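PDB 3O0A: leucyl-tRNA synthetase subunit alpha from Aquifex aeolicus, which charges tRNA with leucine and, through the CP1 hydrolytic domain seen here, probably clears wrongly charged tRNA by hydrolysis. Local coordinates for residues 148-153 with 174-179. Residues are numbered along the deposited sequence; the frame is centred on the assembly and turned at random.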
loop_
_atom_site.group_PDB
_atom_site.type_symbol
_atom_site.label_atom_id
_atom_site.label_comp_id
_atom_site.label_asym_id
_atom_site.label_seq_id
_atom_site.Cartn_x
_atom_site.Cartn_y
_atom_site.Cartn_z
ATOM N N ARG A 148 2.723 -5.238 -11.951
ATOM C CA ARG A 148 1.735 -5.999 -11.174
ATOM C C ARG A 148 0.656 -5.045 -10.641
ATOM O O ARG A 148 -0.536 -5.339 -10.729
ATOM C CB ARG A 148 2.398 -6.754 -10.009
ATOM C CG ARG A 148 3.645 -7.568 -10.369
ATOM C CD ARG A 148 3.276 -8.969 -10.831
ATOM N NE ARG A 148 4.432 -9.866 -10.877
ATOM C CZ ARG A 148 5.136 -10.151 -11.972
ATOM N NH1 ARG A 148 4.813 -9.608 -13.143
ATOM N NH2 ARG A 148 6.170 -10.992 -11.905
ATOM N N ASP A 149 1.082 -3.892 -10.119
ATOM C CA ASP A 149 0.155 -2.901 -9.552
ATOM C C ASP A 149 -0.677 -2.227 -10.642
ATOM O O ASP A 149 -1.840 -1.880 -10.434
ATOM C CB ASP A 149 0.919 -1.821 -8.762
ATOM C CG ASP A 149 1.640 -2.366 -7.528
ATOM O OD1 ASP A 149 1.247 -3.416 -6.963
ATOM O OD2 ASP A 149 2.606 -1.717 -7.094
ATOM N N TRP A 150 -0.063 -2.006 -11.799
ATOM C CA TRP A 150 -0.748 -1.400 -12.928
ATOM C C TRP A 150 -1.936 -2.268 -13.352
ATOM O O TRP A 150 -3.042 -1.769 -13.548
ATOM C CB TRP A 150 0.215 -1.243 -14.102
ATOM C CG TRP A 150 -0.382 -0.520 -15.246
ATOM C CD1 TRP A 150 -0.314 0.820 -15.496
ATOM C CD2 TRP A 150 -1.136 -1.093 -16.323
ATOM N NE1 TRP A 150 -0.983 1.119 -16.659
ATOM C CE2 TRP A 150 -1.503 -0.035 -17.183
ATOM C CE3 TRP A 150 -1.546 -2.394 -16.636
ATOM C CZ2 TRP A 150 -2.253 -0.239 -18.354
ATOM C CZ3 TRP A 150 -2.298 -2.600 -17.802
ATOM C CH2 TRP A 150 -2.642 -1.524 -18.640
ATOM N N GLU A 151 -1.685 -3.567 -13.466
ATOM C CA GLU A 151 -2.709 -4.531 -13.889
ATOM C C GLU A 151 -3.848 -4.637 -12.875
ATOM O O GLU A 151 -5.022 -4.735 -13.253
ATOM C CB GLU A 151 -2.067 -5.895 -14.134
ATOM C CG GLU A 151 -1.156 -5.918 -15.358
ATOM C CD GLU A 151 -0.160 -7.071 -15.354
ATOM O OE1 GLU A 151 -0.007 -7.762 -14.319
ATOM O OE2 GLU A 151 0.488 -7.275 -16.397
ATOM N N PHE A 152 -3.503 -4.610 -11.591
ATOM C CA PHE A 152 -4.512 -4.581 -10.542
ATOM C C PHE A 152 -5.348 -3.306 -10.624
ATOM O O PHE A 152 -6.574 -3.364 -10.520
ATOM C CB PHE A 152 -3.885 -4.719 -9.155
ATOM C CG PHE A 152 -4.894 -5.005 -8.068
ATOM C CD1 PHE A 152 -5.316 -6.311 -7.822
ATOM C CD2 PHE A 152 -5.427 -3.968 -7.300
ATOM C CE1 PHE A 152 -6.256 -6.580 -6.820
ATOM C CE2 PHE A 152 -6.367 -4.231 -6.296
ATOM C CZ PHE A 152 -6.774 -5.537 -6.059
ATOM N N ALA A 153 -4.687 -2.165 -10.816
ATOM C CA ALA A 153 -5.378 -0.875 -10.906
ATOM C C ALA A 153 -6.314 -0.816 -12.114
ATOM O O ALA A 153 -7.397 -0.240 -12.031
ATOM C CB ALA A 153 -4.374 0.287 -10.938
ATOM N N LYS A 174 -0.957 2.278 -21.033
ATOM C CA LYS A 174 -0.649 1.021 -21.719
ATOM C C LYS A 174 0.207 0.075 -20.875
ATOM O O LYS A 174 0.182 -1.143 -21.073
ATOM C CB LYS A 174 0.011 1.295 -23.073
ATOM C CG LYS A 174 -0.948 1.867 -24.108
ATOM C CD LYS A 174 -0.212 2.467 -25.294
ATOM C CE LYS A 174 -1.180 2.958 -26.367
ATOM N NZ LYS A 174 -2.182 3.925 -25.833
ATOM N N GLY A 175 0.949 0.634 -19.920
ATOM C CA GLY A 175 1.779 -0.170 -19.035
ATOM C C GLY A 175 2.539 0.696 -18.048
ATOM O O GLY A 175 2.577 1.918 -18.194
ATOM N N ALA A 176 3.139 0.052 -17.050
ATOM C CA ALA A 176 3.924 0.745 -16.026
ATOM C C ALA A 176 5.340 0.989 -16.533
ATOM O O ALA A 176 5.915 0.138 -17.227
ATOM C CB ALA A 176 3.963 -0.069 -14.754
ATOM N N TYR A 177 5.890 2.158 -16.203
ATOM C CA TYR A 177 7.288 2.444 -16.486
ATOM C C TYR A 177 8.129 2.086 -15.272
ATOM O O TYR A 177 8.055 2.758 -14.245
ATOM C CB TYR A 177 7.507 3.913 -16.855
ATOM C CG TYR A 177 8.978 4.226 -17.017
ATOM C CD1 TYR A 177 9.702 3.701 -18.085
ATOM C CD2 TYR A 177 9.653 5.015 -16.084
ATOM C CE1 TYR A 177 11.055 3.964 -18.234
ATOM C CE2 TYR A 177 11.009 5.285 -16.222
ATOM C CZ TYR A 177 11.702 4.753 -17.300
ATOM O OH TYR A 177 13.039 5.005 -17.455
ATOM N N GLU A 178 8.934 1.037 -15.392
ATOM C CA GLU A 178 9.661 0.521 -14.228
ATOM C C GLU A 178 11.117 0.994 -14.101
ATOM O O GLU A 178 11.799 0.633 -13.140
ATOM C CB GLU A 178 9.577 -1.003 -14.189
ATOM C CG GLU A 178 8.135 -1.525 -14.231
ATOM C CD GLU A 178 8.032 -3.019 -13.984
ATOM O OE1 GLU A 178 8.849 -3.778 -14.549
ATOM O OE2 GLU A 178 7.129 -3.434 -13.224
ATOM N N GLY A 179 11.575 1.814 -15.050
ATOM C CA GLY A 179 12.971 2.260 -15.093
ATOM C C GLY A 179 13.286 3.524 -14.306
ATOM O O GLY A 179 12.508 3.954 -13.449
#
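The indole N-H of W150 donates a hydrogen bond to the backbone carbonyl of F172, and that bond probably helps set how the ring lies against the backbone of K174, G175 and A176. No hydrogen bond joins 148-153 directly to 174-179; they meet through the indole and a CB-CB contact. G175 sits over one face of the indole, its CA 3.9 Å from the centroid of the W150 five-membered ring and 16° off the normal, a CH-pi contact with glycine as the C-H donor. On the two flanks of G175 the backbone follows the indole: on the K174 side CZ2 of W150 comes within 3.5 Å of the carbonyl carbon of K174, met obliquely, while on the A176 side CD1 of W150 is 3.9 Å from the amide N of A176. Nearer the helix, CB of W150 touches CB of A176 at 4.0 Å, the apolar pair of the contact. The indole gets this far out because CG stands anti to the backbone N (chi1 -175°), carrying the ring off helix 147-156 and across to the loop between strands 164-165 and 182-183. Q147, one turn back from E151, reinforces the join: its side-chain oxygen accepts from A176 N, and its backbone N is held by the carboxylate of E178. The amine of K174 is spent on a salt bridge with D171. An alanine at W150 would take away the indole, and the F172 carbonyl would probably be left without this donor and the backbone around G175 without its flat support, freer to shift. Within the editing domain, then, the loop leans on the helix through an indole laid against the backbone, with G175 CA over its face and hydrogen bonds from neighbouring residues supplying the polar hold.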